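Local coordinates for methyltransferase (Streptomyces regensis, PDB 5N5D), which binds S-adenosylmethionine and, as the O-methyltransferase TomG, probably passes its methyl group to a hydroxyl oxygen during tomaymycin biosynthesis, at residues P41-S46 against G69-Y74; L89-W94 against V115-G120; V203-I208 against T220-T225. All blocks are in the same frame, centred on the assembly; numbering follows the deposited sequence. Where two conformers were deposited one is given.

How the contacts relate
Contacts 1 and 2 share S-adenosylmethionine and touch each other through Thr-70 and Thr-91, while contact 3 lies beyond the chain's centre, about 23 Å from contact 1 and 24 Å from contact 2, centre to centre. Contact 1 is buried and joins two loops, whose apolar side chains and backbone polar groups enclose the methionine end of the cofactor. Contact 2 is partly buried: two parallel strands lie at one border of the sheet, and the inner one carries an acidic side chain to the ribose. Contact 3 belongs to the same sheet at its other border within the chain, yet it is antiparallel, touches no cofactor, and is buried partly by the second subunit.

Contact 1. Residues P41-S46 against G69-Y74; sequences PDLAVS and GTFGGY. With SAM (S-adenosylmethionine), chain H.
Leu-43, Ala-44 and Val-45 meet Phe-71 and Tyr-74 around the methionine end of S-adenosylmethionine (SAM), where the glycine-rich loop after the first strand of this Rossmann-like methyltransferase fold faces the loop before helix 47-60. Gly-69 comes first: its O accepts a hydrogen bond from the SAM amino N at 2.8 Å, and with phi at 112° any side chain would press on the preceding carbonyl oxygen. Thr-70 starts a type II' turn, which Gly-73 closes by bonding its N to Thr-70 O. Within that turn Phe-71 holds its CG anti to the backbone N (chi1 -168°), and the ring beyond it meets Leu-43. Leu-43 CD1 lies over one ring face, displaced toward the rim and 4.1 Å from the centre, a CH-pi contact between side chains that cross at about a right angle. An alanine at Phe-71 would probably leave Leu-43 CD1 without its flat support and open a gap beside the ribose O3', which the ring atom CD1 also touches. Gly-73 then serves as N-cap of helix 74-80. Tyr-74 packs its CB on Ala-44 CB at 3.9 Å, and the small alanine lets both carbons lie against SAM OXT. The tyrosine ring receives Val-45 CG2 at its edge, in plane, 3.7 Å from CD2, while its OH is bonded to Glu-24 and Trp-78. Opposite the amino group's bond to Gly-69, the cofactor's carboxylate is gripped by backbone: Val-45 N reaches SAM O at 2.9 Å in a nearly straight bond of 170°.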
# COMPACT_ATOMS: atom_id res chain seq x y z
N PRO A 41 -13.78 16.35 14.23
CA PRO A 41 -13.56 14.90 14.13
C PRO A 41 -12.08 14.62 13.88
O PRO A 41 -11.31 15.50 13.50
CB PRO A 41 -14.42 14.48 12.93
CG PRO A 41 -15.30 15.65 12.62
CD PRO A 41 -14.58 16.86 13.10
N ASP A 42 -11.69 13.37 14.11
CA ASP A 42 -10.31 12.95 13.89
C ASP A 42 -10.04 12.85 12.40
O ASP A 42 -10.43 11.88 11.75
CB ASP A 42 -10.03 11.61 14.58
CG ASP A 42 -8.63 11.11 14.33
OD1 ASP A 42 -7.80 11.86 13.77
OD2 ASP A 42 -8.35 9.94 14.66
N LEU A 43 -9.35 13.85 11.86
CA LEU A 43 -9.09 13.94 10.43
C LEU A 43 -7.76 13.32 10.02
O LEU A 43 -7.49 13.23 8.82
CB LEU A 43 -9.09 15.40 9.99
CG LEU A 43 -10.34 16.21 10.34
CD1 LEU A 43 -10.18 17.64 9.83
CD2 LEU A 43 -11.59 15.56 9.77
N ALA A 44 -6.93 12.90 10.97
CA ALA A 44 -5.60 12.41 10.65
C ALA A 44 -5.64 10.96 10.17
O ALA A 44 -6.52 10.19 10.55
CB ALA A 44 -4.69 12.51 11.87
N VAL A 45 -4.68 10.61 9.34
CA VAL A 45 -4.46 9.20 9.04
C VAL A 45 -4.27 8.46 10.36
O VAL A 45 -3.77 9.01 11.34
CB VAL A 45 -3.25 8.98 8.11
CG1 VAL A 45 -3.50 9.61 6.74
CG2 VAL A 45 -1.97 9.53 8.74
N SER A 46 -4.70 7.20 10.38
CA SER A 46 -4.46 6.32 11.51
C SER A 46 -2.97 6.01 11.62
O SER A 46 -2.17 6.28 10.72
CB SER A 46 -5.22 5.02 11.34
OG SER A 46 -4.66 4.28 10.27
N GLY A 69 -2.44 19.42 2.73
CA GLY A 69 -3.31 19.19 3.88
C GLY A 69 -2.58 18.77 5.14
O GLY A 69 -2.66 17.62 5.55
N THR A 70 -1.88 19.73 5.78
CA THR A 70 -1.09 19.43 6.97
C THR A 70 -1.95 19.01 8.15
O THR A 70 -1.57 18.12 8.92
CB THR A 70 -0.28 20.66 7.38
OG1 THR A 70 0.30 21.29 6.24
CG2 THR A 70 0.82 20.26 8.36
N PHE A 71 -3.10 19.68 8.33
CA PHE A 71 -3.87 19.63 9.57
C PHE A 71 -2.92 19.79 10.75
O PHE A 71 -2.22 20.81 10.84
CB PHE A 71 -4.70 18.35 9.66
CG PHE A 71 -5.73 18.36 10.77
CD1 PHE A 71 -6.56 19.46 10.96
CD2 PHE A 71 -5.87 17.27 11.62
CE1 PHE A 71 -7.50 19.47 11.98
CE2 PHE A 71 -6.81 17.27 12.64
CZ PHE A 71 -7.62 18.37 12.82
N GLY A 72 -2.89 18.82 11.67
CA GLY A 72 -2.10 18.91 12.88
C GLY A 72 -0.71 18.34 12.79
O GLY A 72 -0.00 18.30 13.80
N GLY A 73 -0.29 17.89 11.62
CA GLY A 73 1.06 17.41 11.43
C GLY A 73 1.27 15.93 11.64
O GLY A 73 2.42 15.48 11.61
N TYR A 74 0.21 15.15 11.85
CA TYR A 74 0.38 13.73 12.13
C TYR A 74 0.96 13.01 10.92
O TYR A 74 2.02 12.37 11.00
CB TYR A 74 -0.94 13.09 12.57
CG TYR A 74 -0.71 11.66 12.97
CD1 TYR A 74 -0.30 11.34 14.26
CD2 TYR A 74 -0.82 10.63 12.04
CE1 TYR A 74 -0.04 10.03 14.63
CE2 TYR A 74 -0.56 9.32 12.40
CZ TYR A 74 -0.16 9.03 13.70
OH TYR A 74 0.10 7.72 14.05
N SAM H . -2.94 14.96 6.33
CA SAM H . -3.41 15.16 7.72
C SAM H . -3.06 13.91 8.59
O SAM H . -3.27 12.79 8.08
OXT SAM H . -2.60 14.11 9.74
CB SAM H . -4.94 15.41 7.74
CG SAM H . -5.36 16.47 6.72
SD SAM H . -7.12 16.81 6.98
CE SAM H . -7.84 15.37 6.29
C5' SAM H . -7.49 17.99 5.64
C4' SAM H . -6.82 19.34 5.83
O4' SAM H . -6.86 20.10 4.60
C3' SAM H . -7.45 20.22 6.92
O3' SAM H . -6.45 20.57 7.87
C2' SAM H . -8.01 21.42 6.14
O2' SAM H . -7.93 22.64 6.86
C1' SAM H . -7.07 21.45 4.94
N9 SAM H . -7.60 22.14 3.76
C8 SAM H . -8.89 22.10 3.29
N7 SAM H . -9.06 22.76 2.17
C5 SAM H . -7.80 23.27 1.89
C6 SAM H . -7.31 24.05 0.83
N6 SAM H . -8.06 24.47 -0.19
N1 SAM H . -6.00 24.37 0.84
C2 SAM H . -5.24 23.95 1.86
N3 SAM H . -5.60 23.21 2.91
C4 SAM H . -6.90 22.90 2.87

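Contact 2. Residues L89-W94 against V115-G120; sequences LVTIEW and VEQHVG. With SAM (S-adenosylmethionine), chain H.
Leu-89 to Glu-93 runs parallel to Val-115 to Val-119 and pairs with it residue by residue, the strand axes 4.7 Å apart at closest and 18° from one another. The hydrogen bonds alternate: Leu-89 O accepts from Glu-116 N, Thr-91 bonds through its N to Glu-116 O and through its O to His-118 N, and Glu-93 N reaches His-118 O. A fifth bond, Gly-120 N to Glu-93 O, extends the pairing past the strand; with phi at 153° a side chain on Gly-120 would press on the preceding carbonyl oxygen. On one face Val-90 lies beside a bonded pair of polar side chains, Glu-116 and His-118. Its CG1 touches His-118 CD2 at 3.7 Å, and it lies side by side with Glu-116, whose OE2 takes His-118 NE2 on the anti lone pair at 2.6 Å, in the plane of the imidazole. That bond probably holds the ring in its rotation. Strand 88-93, helix 96-108 and strand 115-119 make a beta-alpha-beta unit of the Rossmann-like sheet, and the helix covers the face bearing Gln-117 and Val-119. There Thr-91 suits a double role: CG2 packs on Gln-117 CG at 3.7 Å and Val-115 CG1 at 3.9 Å, while OG1 bonds to Thr-70 and Glu-67. At the strand's end Glu-93 bends at chi2 (56°), and its carboxylate takes both ribose hydroxyls, OE1 from SAM O3' at 2.7 Å and OE2 from SAM O2' at 2.6 Å. Phe-71 N bonds to OE1 and Glu-95 N to OE2, which helps to hold the carboxylate in position. Trp-94 sets its CB beside the adenine ring, and Gly-120 C meets the indole edge, in plane, 3.6 Å from Trp-94 CE3.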
# COMPACT_ATOMS: atom_id res chain seq x y z
N LEU A 89 10.24 18.06 3.18
CA LEU A 89 8.79 17.94 3.09
C LEU A 89 8.22 19.35 2.95
O LEU A 89 8.44 20.21 3.81
CB LEU A 89 8.22 17.25 4.33
CG LEU A 89 6.69 17.25 4.42
CD1 LEU A 89 6.08 16.42 3.30
CD2 LEU A 89 6.23 16.76 5.78
N VAL A 90 7.50 19.59 1.86
CA VAL A 90 6.77 20.83 1.67
C VAL A 90 5.32 20.51 1.95
O VAL A 90 4.74 19.63 1.30
CB VAL A 90 6.97 21.37 0.24
CG1 VAL A 90 6.20 22.67 0.05
CG2 VAL A 90 8.45 21.59 -0.05
N THR A 91 4.72 21.20 2.92
CA THR A 91 3.35 20.89 3.29
C THR A 91 2.51 22.17 3.34
O THR A 91 3.00 23.24 3.70
CB THR A 91 3.29 20.13 4.63
OG1 THR A 91 1.94 19.73 4.90
CG2 THR A 91 3.85 20.97 5.78
N ILE A 92 1.25 22.03 2.94
CA ILE A 92 0.33 23.15 2.74
C ILE A 92 -0.90 22.97 3.62
O ILE A 92 -1.51 21.90 3.64
CB ILE A 92 -0.11 23.27 1.27
CG1 ILE A 92 1.09 23.35 0.34
CG2 ILE A 92 -1.03 24.48 1.10
CD1 ILE A 92 0.73 23.26 -1.14
N GLU A 93 -1.31 24.06 4.28
CA GLU A 93 -2.49 24.05 5.14
C GLU A 93 -3.20 25.39 5.07
O GLU A 93 -2.56 26.44 5.20
CB GLU A 93 -2.10 23.73 6.58
CG GLU A 93 -3.22 23.91 7.61
CD GLU A 93 -4.44 23.10 7.26
OE1 GLU A 93 -4.29 21.90 6.95
OE2 GLU A 93 -5.56 23.66 7.29
N TRP A 94 -4.52 25.36 4.89
CA TRP A 94 -5.32 26.57 4.75
C TRP A 94 -5.54 27.29 6.08
O TRP A 94 -5.58 28.53 6.10
CB TRP A 94 -6.66 26.21 4.10
CG TRP A 94 -7.77 27.20 4.27
CD1 TRP A 94 -8.90 27.05 5.01
CD2 TRP A 94 -7.86 28.50 3.66
NE1 TRP A 94 -9.69 28.17 4.92
CE2 TRP A 94 -9.07 29.07 4.09
CE3 TRP A 94 -7.03 29.23 2.81
CZ2 TRP A 94 -9.48 30.34 3.69
CZ3 TRP A 94 -7.44 30.49 2.41
CH2 TRP A 94 -8.65 31.03 2.85
N VAL A 115 11.24 20.44 7.08
CA VAL A 115 9.88 20.76 6.68
C VAL A 115 9.79 22.23 6.30
O VAL A 115 10.30 23.10 7.01
CB VAL A 115 8.86 20.42 7.79
CG1 VAL A 115 7.44 20.70 7.31
CG2 VAL A 115 9.00 18.96 8.19
N GLU A 116 9.12 22.49 5.19
CA GLU A 116 8.79 23.83 4.72
C GLU A 116 7.27 23.93 4.71
O GLU A 116 6.61 23.34 3.85
CB GLU A 116 9.38 24.07 3.34
CG GLU A 116 8.98 25.36 2.67
CD GLU A 116 9.50 25.44 1.25
OE1 GLU A 116 10.71 25.16 1.06
OE2 GLU A 116 8.71 25.74 0.34
N GLN A 117 6.72 24.66 5.68
CA GLN A 117 5.28 24.82 5.79
C GLN A 117 4.80 26.05 5.04
O GLN A 117 5.46 27.10 5.04
CB GLN A 117 4.85 24.93 7.25
CG GLN A 117 5.05 23.66 8.05
CD GLN A 117 4.42 23.77 9.42
OE1 GLN A 117 5.12 23.83 10.44
NE2 GLN A 117 3.10 23.81 9.46
N HIS A 118 3.62 25.93 4.42
CA HIS A 118 2.94 27.03 3.76
C HIS A 118 1.52 27.12 4.31
O HIS A 118 0.88 26.10 4.55
CB HIS A 118 2.90 26.84 2.24
CG HIS A 118 4.25 26.87 1.60
ND1 HIS A 118 4.73 27.98 0.94
CD2 HIS A 118 5.22 25.93 1.52
CE1 HIS A 118 5.95 27.71 0.48
NE2 HIS A 118 6.26 26.48 0.82
N VAL A 119 1.05 28.35 4.51
CA VAL A 119 -0.30 28.61 4.99
C VAL A 119 -1.06 29.33 3.88
O VAL A 119 -0.67 30.42 3.46
CB VAL A 119 -0.29 29.44 6.29
CG1 VAL A 119 -1.70 29.83 6.69
CG2 VAL A 119 0.38 28.66 7.40
N GLY A 120 -2.15 28.72 3.43
CA GLY A 120 -3.00 29.34 2.44
C GLY A 120 -3.74 28.29 1.63
O GLY A 120 -3.65 27.10 1.88
N SAM H . -2.94 14.96 6.33
CA SAM H . -3.41 15.16 7.72
C SAM H . -3.06 13.91 8.59
O SAM H . -3.27 12.79 8.08
OXT SAM H . -2.60 14.11 9.74
CB SAM H . -4.94 15.41 7.74
CG SAM H . -5.36 16.47 6.72
SD SAM H . -7.12 16.81 6.98
CE SAM H . -7.84 15.37 6.29
C5' SAM H . -7.49 17.99 5.64
C4' SAM H . -6.82 19.34 5.83
O4' SAM H . -6.86 20.10 4.60
C3' SAM H . -7.45 20.22 6.92
O3' SAM H . -6.45 20.57 7.87
C2' SAM H . -8.01 21.42 6.14
O2' SAM H . -7.93 22.64 6.86
C1' SAM H . -7.07 21.45 4.94
N9 SAM H . -7.60 22.14 3.76
C8 SAM H . -8.89 22.10 3.29
N7 SAM H . -9.06 22.76 2.17
C5 SAM H . -7.80 23.27 1.89
C6 SAM H . -7.31 24.05 0.83
N6 SAM H . -8.06 24.47 -0.19
N1 SAM H . -6.00 24.37 0.84
C2 SAM H . -5.24 23.95 1.86
N3 SAM H . -5.60 23.21 2.91
C4 SAM H . -6.90 22.90 2.87

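Contact 3. Residues V203-I208 against T220-T225; sequences VTATSI and TLALVT
Thr-220 and Ser-207 face each other as a non-hydrogen-bonded pair on two antiparallel strands, and the threonine shows how a small branched residue can serve two kinds of neighbour. Its CB lies 3.4 Å from Ser-207 OG. From there OG1, beside the backbone N and anti to the carbonyl carbon (chi1 -58°), forms a 2.7 Å hydrogen bond with Ser-207 OG, in which either hydroxyl could be the donor. The other branch, CG2, runs anti to the backbone N and rests 3.5 Å from Thr-206 O. Helix 185-198 covers this side chain with Phe-193, His-194 and Leu-197, and His-194 NE2 is also hydrogen-bonded to Ser-207 OG, which gives the buried serine hydroxyl a second partner. Farther along the same face Ala-205 CB meets Ala-222 CB at 3.8 Å; two methyls suit a pair whose backbones come this close, with Leu-197 packed on Ala-205. Hydrogen-bonded pairs alternate with these. Thr-206 and Leu-221, between them, exchange two backbone bonds; Thr-204 and Leu-223, beyond Ala-205, do the same, Leu-223 N to Thr-204 O at 2.7 Å and Thr-204 N to Leu-223 O at 2.9 Å. On the face of Thr-204, Thr-206, Leu-221 and Leu-223, Thr-204 CG2 touches Thr-225 CG2 at 3.9 Å, the side chains crossing at about a right angle. Here Pro-48 O of the second subunit is bonded to Thr-206 OG1, and Leu-59 of that subunit packs on Leu-223. Lys-51 NZ of the second subunit bonds to the backbone O of Ala-205. Strands 203-211 and 217-224 form a beta hairpin, and backbone bonds from 217-224 to 165-169 join it to the seven-stranded sheet, in the strand order 3-2-1-4-5-7-6 of the class I SAM-dependent methyltransferase fold.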
# COMPACT_ATOMS: atom_id res chain seq x y z
N VAL A 203 0.81 7.65 -16.39
CA VAL A 203 0.64 7.40 -14.96
C VAL A 203 -0.20 6.14 -14.85
O VAL A 203 -1.06 5.88 -15.69
CB VAL A 203 -0.04 8.58 -14.23
CG1 VAL A 203 0.19 8.48 -12.72
CG2 VAL A 203 0.43 9.92 -14.76
N THR A 204 0.07 5.34 -13.82
CA THR A 204 -0.64 4.09 -13.63
C THR A 204 -0.94 3.94 -12.15
O THR A 204 -0.13 4.33 -11.31
CB THR A 204 0.17 2.92 -14.20
OG1 THR A 204 -0.58 1.70 -14.10
CG2 THR A 204 1.51 2.78 -13.49
N ALA A 205 -2.12 3.40 -11.82
CA ALA A 205 -2.62 3.55 -10.46
C ALA A 205 -3.51 2.38 -10.05
O ALA A 205 -3.92 1.55 -10.86
CB ALA A 205 -3.39 4.86 -10.31
N THR A 206 -3.78 2.33 -8.75
CA THR A 206 -4.79 1.45 -8.19
C THR A 206 -5.43 2.15 -7.01
O THR A 206 -4.86 3.07 -6.42
CB THR A 206 -4.20 0.09 -7.78
OG1 THR A 206 -5.25 -0.85 -7.55
CG2 THR A 206 -3.36 0.21 -6.50
N SER A 207 -6.65 1.73 -6.67
CA SER A 207 -7.34 2.23 -5.49
C SER A 207 -7.73 1.07 -4.60
O SER A 207 -8.20 0.03 -5.08
CB SER A 207 -8.56 3.05 -5.87
OG SER A 207 -8.15 4.24 -6.52
N ILE A 208 -7.54 1.26 -3.30
CA ILE A 208 -7.68 0.22 -2.29
C ILE A 208 -8.68 0.70 -1.25
O ILE A 208 -8.49 1.78 -0.66
CB ILE A 208 -6.34 -0.12 -1.64
CG1 ILE A 208 -5.33 -0.61 -2.68
CG2 ILE A 208 -6.52 -1.17 -0.54
CD1 ILE A 208 -5.71 -1.91 -3.36
N THR A 220 -5.96 6.06 -3.23
CA THR A 220 -5.43 5.80 -4.55
C THR A 220 -3.92 5.95 -4.51
O THR A 220 -3.40 6.91 -3.94
CB THR A 220 -6.01 6.76 -5.59
OG1 THR A 220 -7.43 6.64 -5.59
CG2 THR A 220 -5.46 6.46 -6.99
N LEU A 221 -3.23 5.00 -5.12
CA LEU A 221 -1.78 5.04 -5.26
C LEU A 221 -1.46 5.06 -6.74
O LEU A 221 -1.85 4.15 -7.48
CB LEU A 221 -1.11 3.85 -4.57
CG LEU A 221 0.41 3.94 -4.49
CD1 LEU A 221 0.92 3.14 -3.30
CD2 LEU A 221 1.07 3.44 -5.78
N ALA A 222 -0.77 6.11 -7.17
CA ALA A 222 -0.41 6.30 -8.57
C ALA A 222 1.10 6.40 -8.71
O ALA A 222 1.79 6.96 -7.85
CB ALA A 222 -1.07 7.56 -9.13
N LEU A 223 1.61 5.81 -9.78
CA LEU A 223 3.02 5.88 -10.15
C LEU A 223 3.13 6.64 -11.46
O LEU A 223 2.50 6.27 -12.45
CB LEU A 223 3.61 4.48 -10.31
CG LEU A 223 5.06 4.40 -10.78
CD1 LEU A 223 6.00 4.95 -9.73
CD2 LEU A 223 5.41 2.96 -11.12
N VAL A 224 3.91 7.72 -11.45
CA VAL A 224 4.17 8.46 -12.67
C VAL A 224 5.20 7.69 -13.48
O VAL A 224 6.25 7.31 -12.96
CB VAL A 224 4.65 9.89 -12.36
CG1 VAL A 224 4.91 10.67 -13.66
CG2 VAL A 224 3.64 10.62 -11.49
N THR A 225 4.87 7.41 -14.74
CA THR A 225 5.78 6.67 -15.60
C THR A 225 6.34 7.49 -16.75
O THR A 225 7.41 7.16 -17.26
CB THR A 225 5.09 5.43 -16.17
OG1 THR A 225 3.99 5.83 -17.00
CG2 THR A 225 4.57 4.55 -15.05